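Local coordinates for protein Abbfa_003403 (Acinetobacter baumannii, PDB 4ZXH) that probably builds a peptide product as a four-domain nonribosomal peptide synthetase, carrying condensation, adenylation, carrier and thioesterase activities on one chain, at residues 254-259 / 358-363; 276-281 / 354-359; 298-303 / 333-338; 403-408 / 417-422. All blocks are in the same frame, centred on the assembly; numbering follows the deposited sequence.

Interaction 1: 254-259 / 358-363. With PNS (4'-phosphopantetheine), chain B.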
# COMPACT_ATOMS: atom_id res chain seq x y z
N THR A 254 31.43 20.82 4.74
CA THR A 254 31.82 20.55 3.36
C THR A 254 30.70 20.98 2.43
O THR A 254 29.56 21.19 2.86
CB THR A 254 32.12 19.06 3.15
OG1 THR A 254 30.96 18.27 3.50
CG2 THR A 254 33.30 18.64 4.01
N LEU A 255 31.02 21.10 1.15
CA LEU A 255 30.00 21.45 0.16
C LEU A 255 28.91 20.37 0.10
O LEU A 255 27.72 20.68 -0.05
CB LEU A 255 30.64 21.63 -1.22
CG LEU A 255 29.70 21.98 -2.36
CD1 LEU A 255 28.87 23.23 -2.04
CD2 LEU A 255 30.51 22.16 -3.64
N PHE A 256 29.32 19.11 0.23
CA PHE A 256 28.38 18.00 0.26
C PHE A 256 27.41 18.18 1.40
O PHE A 256 26.21 17.99 1.24
CB PHE A 256 29.09 16.66 0.42
CG PHE A 256 28.16 15.53 0.77
CD1 PHE A 256 27.22 15.08 -0.14
CD2 PHE A 256 28.21 14.93 2.01
CE1 PHE A 256 26.35 14.06 0.17
CE2 PHE A 256 27.34 13.90 2.33
CZ PHE A 256 26.41 13.47 1.40
N GLY A 257 27.95 18.55 2.56
CA GLY A 257 27.14 18.76 3.74
C GLY A 257 26.16 19.89 3.54
O GLY A 257 25.02 19.83 4.00
N LEU A 258 26.58 20.93 2.83
CA LEU A 258 25.73 22.10 2.65
C LEU A 258 24.52 21.74 1.81
O LEU A 258 23.39 22.10 2.15
CB LEU A 258 26.51 23.23 1.99
CG LEU A 258 25.84 24.60 1.87
CD1 LEU A 258 25.33 25.06 3.21
CD2 LEU A 258 26.84 25.60 1.31
N VAL A 259 24.75 21.03 0.72
CA VAL A 259 23.67 20.72 -0.20
C VAL A 259 22.74 19.71 0.44
O VAL A 259 21.53 19.72 0.20
CB VAL A 259 24.23 20.19 -1.54
CG1 VAL A 259 23.11 19.71 -2.46
CG2 VAL A 259 25.08 21.27 -2.21
N MET A 358 20.59 10.87 -1.67
CA MET A 358 21.45 11.85 -2.26
C MET A 358 22.86 11.30 -2.47
O MET A 358 23.51 10.88 -1.51
CB MET A 358 21.52 13.10 -1.40
CG MET A 358 22.65 13.98 -1.87
SD MET A 358 22.71 15.56 -1.07
CE MET A 358 24.28 16.11 -1.69
N PHE A 359 23.31 11.32 -3.73
CA PHE A 359 24.64 10.82 -4.09
C PHE A 359 25.47 12.02 -4.43
O PHE A 359 25.01 12.91 -5.14
CB PHE A 359 24.66 9.87 -5.32
CG PHE A 359 23.64 8.76 -5.29
CD1 PHE A 359 23.03 8.37 -4.12
CD2 PHE A 359 23.32 8.10 -6.46
CE1 PHE A 359 22.09 7.34 -4.11
CE2 PHE A 359 22.38 7.06 -6.46
CZ PHE A 359 21.77 6.68 -5.28
N TRP A 360 26.70 12.05 -3.96
CA TRP A 360 27.61 13.09 -4.39
C TRP A 360 28.87 12.44 -4.89
O TRP A 360 29.74 12.09 -4.10
CB TRP A 360 27.92 14.06 -3.25
CG TRP A 360 28.87 15.13 -3.62
CD1 TRP A 360 30.22 15.01 -3.79
CD2 TRP A 360 28.56 16.50 -3.87
NE1 TRP A 360 30.76 16.22 -4.13
CE2 TRP A 360 29.76 17.15 -4.18
CE3 TRP A 360 27.38 17.24 -3.84
CZ2 TRP A 360 29.82 18.50 -4.48
CZ3 TRP A 360 27.44 18.58 -4.14
CH2 TRP A 360 28.64 19.20 -4.45
N GLU A 361 28.98 12.26 -6.20
CA GLU A 361 30.11 11.51 -6.69
C GLU A 361 31.05 12.33 -7.56
O GLU A 361 30.62 12.93 -8.55
CB GLU A 361 29.65 10.29 -7.45
CG GLU A 361 30.75 9.27 -7.62
CD GLU A 361 30.23 7.86 -7.74
OE1 GLU A 361 28.99 7.68 -7.85
OE2 GLU A 361 31.07 6.93 -7.69
N ARG A 362 32.32 12.35 -7.17
CA ARG A 362 33.38 12.89 -8.00
C ARG A 362 34.58 11.93 -7.95
O ARG A 362 35.16 11.72 -6.89
CB ARG A 362 33.78 14.31 -7.56
N LEU A 363 34.92 11.33 -9.09
CA LEU A 363 36.12 10.50 -9.18
C LEU A 363 37.38 11.35 -9.18
O LEU A 363 37.37 12.49 -9.66
CB LEU A 363 36.10 9.64 -10.44
CG LEU A 363 34.91 8.71 -10.56
CD1 LEU A 363 35.03 7.84 -11.82
CD2 LEU A 363 34.76 7.87 -9.29
O23 PNS B . 14.08 -6.63 3.44
P24 PNS B . 15.40 -7.34 3.59
O25 PNS B . 15.80 -7.83 4.96
O27 PNS B . 16.51 -6.27 3.11
C28 PNS B . 16.42 -5.67 1.82
C29 PNS B . 17.63 -4.77 1.61
C30 PNS B . 18.85 -5.67 1.79
C31 PNS B . 17.62 -3.66 2.67
C32 PNS B . 17.56 -4.13 0.22
O33 PNS B . 16.21 -3.66 0.03
C34 PNS B . 18.58 -3.02 0.08
O35 PNS B . 19.79 -3.22 0.18
N36 PNS B . 18.14 -1.79 -0.16
C37 PNS B . 19.03 -0.66 -0.30
C38 PNS B . 18.82 -0.07 -1.70
C39 PNS B . 20.11 0.49 -2.21
O40 PNS B . 21.17 -0.06 -1.97
N41 PNS B . 19.96 1.61 -2.91
C42 PNS B . 20.99 2.40 -3.55
C43 PNS B . 20.24 3.67 -3.87
S44 PNS B . 20.59 4.86 -2.57

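Interaction 2: 276-281 / 354-359. With PNS (4'-phosphopantetheine), chain B.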
# COMPACT_ATOMS: atom_id res chain seq x y z
N LEU A 276 12.78 13.27 9.04
CA LEU A 276 13.07 12.91 7.66
C LEU A 276 14.28 11.99 7.58
O LEU A 276 15.26 12.20 8.31
CB LEU A 276 13.33 14.15 6.83
CG LEU A 276 12.29 15.25 6.94
CD1 LEU A 276 12.92 16.59 6.57
CD2 LEU A 276 11.13 14.92 6.04
N VAL A 277 14.22 10.99 6.70
CA VAL A 277 15.39 10.15 6.45
C VAL A 277 15.90 10.29 5.02
O VAL A 277 15.11 10.26 4.08
CB VAL A 277 15.09 8.67 6.72
CG1 VAL A 277 16.31 7.83 6.46
CG2 VAL A 277 14.63 8.48 8.14
N ILE A 278 17.21 10.45 4.87
CA ILE A 278 17.84 10.49 3.55
C ILE A 278 19.00 9.50 3.47
O ILE A 278 19.91 9.53 4.31
CB ILE A 278 18.37 11.89 3.22
CG1 ILE A 278 17.23 12.89 3.12
CG2 ILE A 278 19.13 11.88 1.90
CD1 ILE A 278 17.66 14.23 2.60
N ALA A 279 18.99 8.62 2.46
CA ALA A 279 20.06 7.65 2.27
C ALA A 279 21.23 8.29 1.53
O ALA A 279 21.00 9.04 0.59
CB ALA A 279 19.56 6.42 1.51
N THR A 280 22.46 7.99 1.95
CA THR A 280 23.68 8.47 1.28
C THR A 280 24.77 7.41 1.14
O THR A 280 25.50 7.14 2.08
CB THR A 280 24.35 9.63 2.02
OG1 THR A 280 23.39 10.63 2.36
CG2 THR A 280 25.41 10.25 1.12
N PRO A 281 24.88 6.81 -0.04
CA PRO A 281 26.00 5.95 -0.43
C PRO A 281 27.37 6.49 -0.04
O PRO A 281 27.64 7.68 -0.23
CB PRO A 281 25.88 5.92 -1.95
CG PRO A 281 24.41 5.93 -2.16
CD PRO A 281 23.81 6.79 -1.05
N ALA A 354 14.64 4.04 4.21
CA ALA A 354 14.82 5.28 3.45
C ALA A 354 14.26 5.18 2.04
O ALA A 354 14.48 4.18 1.34
CB ALA A 354 16.30 5.65 3.40
N GLN A 355 13.56 6.22 1.60
CA GLN A 355 13.03 6.25 0.25
C GLN A 355 13.52 7.47 -0.53
O GLN A 355 13.08 7.70 -1.66
CB GLN A 355 11.51 6.24 0.29
CG GLN A 355 10.92 5.03 1.02
CD GLN A 355 10.78 5.25 2.51
OE1 GLN A 355 10.37 6.33 2.96
NE2 GLN A 355 11.13 4.23 3.29
N ILE A 356 14.39 8.24 0.09
CA ILE A 356 14.95 9.45 -0.48
C ILE A 356 16.46 9.30 -0.44
O ILE A 356 17.00 8.84 0.57
CB ILE A 356 14.55 10.73 0.30
CG1 ILE A 356 13.07 10.73 0.66
CG2 ILE A 356 14.95 12.00 -0.47
CD1 ILE A 356 12.17 10.69 -0.53
N GLY A 357 17.15 9.69 -1.51
CA GLY A 357 18.59 9.55 -1.52
C GLY A 357 19.32 10.77 -2.03
O GLY A 357 18.76 11.62 -2.73
N MET A 358 20.59 10.87 -1.67
CA MET A 358 21.45 11.85 -2.26
C MET A 358 22.86 11.30 -2.47
O MET A 358 23.51 10.88 -1.51
CB MET A 358 21.52 13.10 -1.40
CG MET A 358 22.65 13.98 -1.87
SD MET A 358 22.71 15.56 -1.07
CE MET A 358 24.28 16.11 -1.69
N PHE A 359 23.31 11.32 -3.73
CA PHE A 359 24.64 10.82 -4.09
C PHE A 359 25.47 12.02 -4.43
O PHE A 359 25.01 12.91 -5.14
CB PHE A 359 24.66 9.87 -5.32
CG PHE A 359 23.64 8.76 -5.29
CD1 PHE A 359 23.03 8.37 -4.12
CD2 PHE A 359 23.32 8.10 -6.46
CE1 PHE A 359 22.09 7.34 -4.11
CE2 PHE A 359 22.38 7.06 -6.46
CZ PHE A 359 21.77 6.68 -5.28
O23 PNS B . 14.08 -6.63 3.44
P24 PNS B . 15.40 -7.34 3.59
O25 PNS B . 15.80 -7.83 4.96
O27 PNS B . 16.51 -6.27 3.11
C28 PNS B . 16.42 -5.67 1.82
C29 PNS B . 17.63 -4.77 1.61
C30 PNS B . 18.85 -5.67 1.79
C31 PNS B . 17.62 -3.66 2.67
C32 PNS B . 17.56 -4.13 0.22
O33 PNS B . 16.21 -3.66 0.03
C34 PNS B . 18.58 -3.02 0.08
O35 PNS B . 19.79 -3.22 0.18
N36 PNS B . 18.14 -1.79 -0.16
C37 PNS B . 19.03 -0.66 -0.30
C38 PNS B . 18.82 -0.07 -1.70
C39 PNS B . 20.11 0.49 -2.21
O40 PNS B . 21.17 -0.06 -1.97
N41 PNS B . 19.96 1.61 -2.91
C42 PNS B . 20.99 2.40 -3.55
C43 PNS B . 20.24 3.67 -3.87
S44 PNS B . 20.59 4.86 -2.57
O HOH W 1 13.14 8.13 3.07

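Interaction 3: 298-303 / 333-338. With PNS (4'-phosphopantetheine), chain B.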
# COMPACT_ATOMS: atom_id res chain seq x y z
N VAL A 298 30.40 0.01 -2.44
CA VAL A 298 29.53 1.10 -2.04
C VAL A 298 28.50 0.65 -1.00
O VAL A 298 27.80 -0.33 -1.22
CB VAL A 298 28.80 1.66 -3.26
CG1 VAL A 298 27.54 2.39 -2.88
CG2 VAL A 298 29.73 2.55 -4.04
N ASN A 299 28.40 1.36 0.12
CA ASN A 299 27.42 1.04 1.16
C ASN A 299 26.45 2.20 1.44
O ASN A 299 26.85 3.35 1.61
CB ASN A 299 28.12 0.64 2.46
CG ASN A 299 27.16 0.04 3.49
OD1 ASN A 299 26.23 -0.71 3.15
ND2 ASN A 299 27.39 0.37 4.76
N THR A 300 25.16 1.89 1.49
CA THR A 300 24.18 2.90 1.80
C THR A 300 24.21 3.18 3.31
O THR A 300 24.34 2.26 4.11
CB THR A 300 22.75 2.44 1.37
OG1 THR A 300 22.74 2.18 -0.04
CG2 THR A 300 21.71 3.50 1.69
N ILE A 301 24.12 4.46 3.70
CA ILE A 301 23.77 4.77 5.08
C ILE A 301 22.53 5.67 5.13
O ILE A 301 22.35 6.52 4.26
CB ILE A 301 24.91 5.47 5.86
CG1 ILE A 301 25.33 6.76 5.18
CG2 ILE A 301 26.08 4.53 6.07
CD1 ILE A 301 26.50 7.46 5.89
N ALA A 302 21.69 5.46 6.15
CA ALA A 302 20.50 6.27 6.35
C ALA A 302 20.68 7.34 7.45
O ALA A 302 20.90 7.01 8.62
CB ALA A 302 19.30 5.38 6.67
N ILE A 303 20.59 8.61 7.06
CA ILE A 303 20.68 9.70 8.02
C ILE A 303 19.30 10.20 8.39
O ILE A 303 18.60 10.81 7.57
CB ILE A 303 21.50 10.87 7.48
CG1 ILE A 303 22.84 10.40 6.92
CG2 ILE A 303 21.70 11.89 8.56
CD1 ILE A 303 23.64 9.62 7.89
N ILE A 333 29.25 -0.95 8.93
CA ILE A 333 28.04 -1.77 8.96
C ILE A 333 27.24 -1.67 7.67
O ILE A 333 26.85 -0.57 7.27
CB ILE A 333 27.13 -1.38 10.15
CG1 ILE A 333 27.85 -1.56 11.47
CG2 ILE A 333 25.89 -2.23 10.15
CD1 ILE A 333 28.54 -2.91 11.60
N ALA A 334 27.00 -2.81 7.03
CA ALA A 334 26.28 -2.83 5.75
C ALA A 334 24.83 -2.49 5.95
O ALA A 334 24.24 -2.82 6.99
CB ALA A 334 26.40 -4.18 5.09
N PHE A 335 24.24 -1.80 4.97
CA PHE A 335 22.86 -1.37 5.08
C PHE A 335 21.94 -2.55 5.35
O PHE A 335 21.01 -2.45 6.14
CB PHE A 335 22.42 -0.65 3.81
CG PHE A 335 21.05 -0.07 3.89
CD1 PHE A 335 20.77 0.93 4.81
CD2 PHE A 335 20.04 -0.51 3.06
CE1 PHE A 335 19.51 1.47 4.90
CE2 PHE A 335 18.78 0.03 3.14
CZ PHE A 335 18.51 1.02 4.06
N SER A 336 22.22 -3.69 4.71
CA SER A 336 21.38 -4.87 4.89
C SER A 336 21.44 -5.35 6.32
O SER A 336 20.45 -5.82 6.87
CB SER A 336 21.81 -6.00 3.94
OG SER A 336 23.11 -6.48 4.26
N ARG A 337 22.60 -5.22 6.94
CA ARG A 337 22.71 -5.62 8.33
C ARG A 337 21.97 -4.63 9.23
O ARG A 337 21.46 -5.02 10.28
CB ARG A 337 24.19 -5.73 8.74
CG ARG A 337 24.40 -6.24 10.17
CD ARG A 337 23.88 -7.65 10.31
NE ARG A 337 24.18 -8.24 11.61
CZ ARG A 337 23.36 -8.19 12.66
NH1 ARG A 337 22.19 -7.58 12.58
NH2 ARG A 337 23.73 -8.77 13.80
N VAL A 338 21.91 -3.36 8.84
CA VAL A 338 21.16 -2.38 9.62
C VAL A 338 19.66 -2.66 9.54
O VAL A 338 18.95 -2.56 10.55
CB VAL A 338 21.43 -0.93 9.16
CG1 VAL A 338 20.50 0.04 9.89
CG2 VAL A 338 22.87 -0.56 9.41
O23 PNS B . 14.08 -6.63 3.44
P24 PNS B . 15.40 -7.34 3.59
O25 PNS B . 15.80 -7.83 4.96
O27 PNS B . 16.51 -6.27 3.11
C28 PNS B . 16.42 -5.67 1.82
C29 PNS B . 17.63 -4.77 1.61
C30 PNS B . 18.85 -5.67 1.79
C31 PNS B . 17.62 -3.66 2.67
C32 PNS B . 17.56 -4.13 0.22
O33 PNS B . 16.21 -3.66 0.03
C34 PNS B . 18.58 -3.02 0.08
O35 PNS B . 19.79 -3.22 0.18
N36 PNS B . 18.14 -1.79 -0.16
C37 PNS B . 19.03 -0.66 -0.30
C38 PNS B . 18.82 -0.07 -1.70
C39 PNS B . 20.11 0.49 -2.21
O40 PNS B . 21.17 -0.06 -1.97
N41 PNS B . 19.96 1.61 -2.91
C42 PNS B . 20.99 2.40 -3.55
C43 PNS B . 20.24 3.67 -3.87
S44 PNS B . 20.59 4.86 -2.57

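Interaction 4: 403-408 / 417-422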
# COMPACT_ATOMS: atom_id res chain seq x y z
N ILE A 403 12.86 9.26 -4.71
CA ILE A 403 13.57 10.44 -5.18
C ILE A 403 15.06 10.23 -4.95
O ILE A 403 15.46 9.71 -3.90
CB ILE A 403 13.15 11.73 -4.43
CG1 ILE A 403 11.67 12.01 -4.58
CG2 ILE A 403 13.85 12.93 -4.98
CD1 ILE A 403 11.21 13.15 -3.69
N THR A 404 15.89 10.63 -5.91
CA THR A 404 17.32 10.70 -5.67
C THR A 404 17.92 11.98 -6.26
O THR A 404 17.76 12.25 -7.45
CB THR A 404 18.09 9.50 -6.27
OG1 THR A 404 17.61 8.27 -5.72
CG2 THR A 404 19.57 9.63 -5.98
N LEU A 405 18.61 12.74 -5.43
CA LEU A 405 19.38 13.89 -5.88
C LEU A 405 20.83 13.49 -6.18
O LEU A 405 21.54 12.99 -5.30
CB LEU A 405 19.35 14.99 -4.82
CG LEU A 405 20.08 16.28 -5.14
CD1 LEU A 405 19.40 16.91 -6.34
CD2 LEU A 405 20.03 17.20 -3.95
N GLU A 406 21.28 13.69 -7.42
CA GLU A 406 22.66 13.37 -7.79
C GLU A 406 23.45 14.63 -8.14
O GLU A 406 23.08 15.36 -9.05
CB GLU A 406 22.69 12.39 -8.96
CG GLU A 406 21.88 11.14 -8.72
CD GLU A 406 22.07 10.09 -9.81
OE1 GLU A 406 22.63 10.43 -10.88
OE2 GLU A 406 21.63 8.93 -9.59
N MET A 407 24.52 14.88 -7.40
CA MET A 407 25.34 16.07 -7.61
C MET A 407 26.81 15.71 -7.75
O MET A 407 27.18 14.54 -7.72
CB MET A 407 25.18 17.05 -6.44
CG MET A 407 23.77 17.44 -6.11
SD MET A 407 23.27 19.00 -6.85
CE MET A 407 24.55 20.10 -6.28
N GLY A 408 27.65 16.73 -7.88
CA GLY A 408 29.09 16.54 -7.83
C GLY A 408 29.85 17.13 -9.01
O GLY A 408 30.99 17.58 -8.87
N GLY A 417 23.43 18.95 -11.65
CA GLY A 417 22.68 18.00 -10.86
C GLY A 417 21.64 17.24 -11.65
O GLY A 417 21.19 17.69 -12.72
N VAL A 418 21.26 16.08 -11.11
CA VAL A 418 20.22 15.26 -11.71
C VAL A 418 19.24 14.87 -10.64
O VAL A 418 19.61 14.21 -9.68
CB VAL A 418 20.77 13.97 -12.34
CG1 VAL A 418 19.69 13.29 -13.21
CG2 VAL A 418 21.99 14.25 -13.17
N LEU A 419 17.98 15.28 -10.79
CA LEU A 419 16.92 14.80 -9.91
C LEU A 419 16.28 13.56 -10.54
O LEU A 419 15.65 13.64 -11.59
CB LEU A 419 15.86 15.87 -9.64
CG LEU A 419 14.80 15.41 -8.61
CD1 LEU A 419 15.35 15.34 -7.20
CD2 LEU A 419 13.58 16.30 -8.64
N LYS A 420 16.47 12.42 -9.89
CA LYS A 420 15.82 11.19 -10.32
C LYS A 420 14.57 10.99 -9.50
O LYS A 420 14.60 11.17 -8.28
CB LYS A 420 16.76 10.01 -10.17
CG LYS A 420 17.95 10.13 -11.10
CD LYS A 420 18.63 8.84 -11.17
CE LYS A 420 19.82 8.88 -12.04
NZ LYS A 420 20.56 7.61 -11.81
N TYR A 421 13.49 10.62 -10.17
CA TYR A 421 12.19 10.49 -9.52
C TYR A 421 11.39 9.32 -10.07
O TYR A 421 11.44 9.02 -11.27
CB TYR A 421 11.38 11.78 -9.67
CG TYR A 421 11.01 12.14 -11.09
CD1 TYR A 421 11.93 12.76 -11.94
CD2 TYR A 421 9.75 11.87 -11.59
CE1 TYR A 421 11.58 13.09 -13.26
CE2 TYR A 421 9.40 12.20 -12.90
CZ TYR A 421 10.31 12.81 -13.73
OH TYR A 421 9.94 13.13 -15.03
N ASN A 422 10.66 8.67 -9.18
CA ASN A 422 9.83 7.52 -9.52
C ASN A 422 8.55 7.97 -10.25
O ASN A 422 7.73 8.68 -9.66
CB ASN A 422 9.51 6.78 -8.22
CG ASN A 422 8.73 5.50 -8.43
OD1 ASN A 422 7.84 5.41 -9.28
ND2 ASN A 422 9.04 4.50 -7.61

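Interaction 1: 254-259 / 358-363
The first turn of the helix, 255-259, runs nearly antiparallel to strand residues 358-360, at 158°, with the short axes 10.0 Å apart, so the gap is bridged mostly by side chains, with no hydrogen bond across it. With CG anti to its backbone N (chi1 179°) the indole of Trp-360 reaches to the helix, and CA of Phe-256 sits over one of its faces, out toward the rim. Its far corner runs across the leucine branch, CH2 of Trp-360 lying 3.6 Å from CD2 of Leu-255, while CZ3 of Trp-360 meets CG2 of Val-259 at 4.1 Å. The phenyl of Phe-256 slides past the tryptophan in the opposite direction, the two rings oblique, with CD1 of Phe-256 against CB of Trp-360. Met-358 stretches fully extended from the strand, and its tip CE touches CE1 of Phe-256 at 3.5 Å and CG1 of Val-259 at 3.9 Å. Its SD stands 5.2 Å from the centroid of the Phe-256 ring, an oblique Met-aromatic contact. At the helix start, OG1 of Thr-254 accepts from N of Gly-257, an N-cap. This is helix-on-sheet packing in the condensation domain; Phe-359, on the strand's other face, belongs to the phosphopantetheine pocket.

Interaction 2: 276-281 / 354-359
Two strands of the condensation domain's CAT-like fold splay apart here: 276-279 and 356-359 head the same general way but diverge by 43°, and their backbones bridge at one place, Ala-279 with Gly-357. At that crossing, N of Ala-279 gives a nearly straight hydrogen bond to O of Ile-356 (2.8 Å), and O of Ala-279 takes N of Met-358 almost along its C=O axis (2.9 Å). Gly-357, without a side chain, lies with its CA against O of Ala-279. On the face of Ile-356 and Met-358, the CG2 branch of Ile-278, anti to the backbone N, drops between those two side chains, 4.0 Å from N of Met-358. On the other side, the methyl of Ala-354 fits into the hollow between the side chains of Val-277 and Ala-279; CB of Ala-354 lies 3.8 Å from CG1 of Val-277. CG2 of Thr-280 comes down on O of Met-358. Where the strands diverge, at Val-277 and Gln-355, a water links them, giving a hydrogen to O of Val-277 and accepting from N of Gln-355. At the opposite end the ring of Pro-281 crosses obliquely against Phe-359, putting CG of Pro-281 3.3 Å from CE1 of Phe-359. These two residues line the inner end of the phosphopantetheine pocket: the terminal sulfur S44 of the cofactor lies at the edge of the Phe-359 ring, near its plane, 3.3 Å from CE1 of Phe-359 and 4.0 Å from CG of Pro-281.

Interaction 3: 298-303 / 333-338
Asn-299 makes the tight half of this contact, its amide gripping the start of helix 335-342 with both ends. OD1 of Asn-299 receives N of Phe-335 on a lone pair at 2.9 Å, while ND2 of Asn-299 gives a hydrogen to O of Ile-333 at 2.7 Å, its nitrogen standing above that carbonyl's plane. ND2 also bonds to O of Gln-331, so three hydrogen bonds satisfy the buried amide and fix its rotation and which way round it lies. Ala-334, at the N-cap position, has no polar side chain, and Asn-299 takes up the N-H of Phe-335 from across the contact. Beside it Thr-300 and Phe-335 point the same way: CG2 of Thr-300 rides over one face of the phenyl, a CH-pi contact 4.2 Å from the centroid of the Phe-335 ring. The cofactor closes on this packed wall, CD2 of Phe-335 touching C37 of the phosphopantetheine at 3.5 Å, though OG1 of Thr-300 makes just a weak hydrogen bond to its O40 (3.3 Å). Packing is looser at Ala-302, whose CB lies 4.3 Å from CE1 of Phe-335, and along the partly exposed flank of Ser-336 and Arg-337, where Arg-337 pairs with Asp-194. The arrangement forms part of the wall of the pocket along which the phosphopantetheine arm of a carrier domain reaches into a condensation domain.

Interaction 4: 403-408 / 417-422
Backbone bonding sets the frame: strands 403-408 and 417-422 run antiparallel at 168°, and four hydrogen bonds zip them. Thr-404 and Lys-420 form one hydrogen-bonded pair, N of each to O of the other at 2.8 Å; Glu-406 and Val-418 form the next, with N of Glu-406 to O of Val-418 at 2.9 Å and N of Val-418 to O of Glu-406 at 2.8 Å. Ionic contact follows on the face of Thr-404, Glu-406, Val-418 and Lys-420. Extended beyond CG, the lysine chain crosses the glutamate obliquely and sets NZ of Lys-420 2.8 Å from OE2 of Glu-406, a salt bridge that comes in from above the carboxylate plane. The backbone carbonyls of Gln-396 and Gln-397 also accept from NZ, so three partners grip the ammonium, and the carboxylate probably helps to keep it charged. Apolar contacts occupy the other face, where CD1 of Leu-419 bridges two residues of the partner strand, 3.6 Å from CG2 of Ile-403 and 4.4 Å from CD1 of Leu-405. Helix 428-447 packs on this side. Near the turn, SD of Met-407 passes 4.2 Å from CA of Gly-417, where the strand carries no side chain. All this is the beta hairpin 403-411/414-422, the middle pair of a four-stranded sheet in the CAT-like condensation domain.

Following the chain, helix 255-271 opens interaction 1 and strand 275-279 opens interaction 2; both loops close on the same stretch of 356-360, interaction 2 having opened later. Interaction 3 is nested deeper, joining 298-303 to 333-338 before either outer loop has closed. It touches interaction 2 where strands 275-279 and 302-306 pair and just beyond them, as at N of Thr-280 and O of Ile-301, 2.7 Å apart. Interaction 4 comes afterwards in series, a hairpin whose first strand lies beside 356-360 in one sheet. Strand 356-360 thus ties helix, two-stranded sheet and hairpin together, while interactions 1, 2 and 3 all reach the phosphopantetheine.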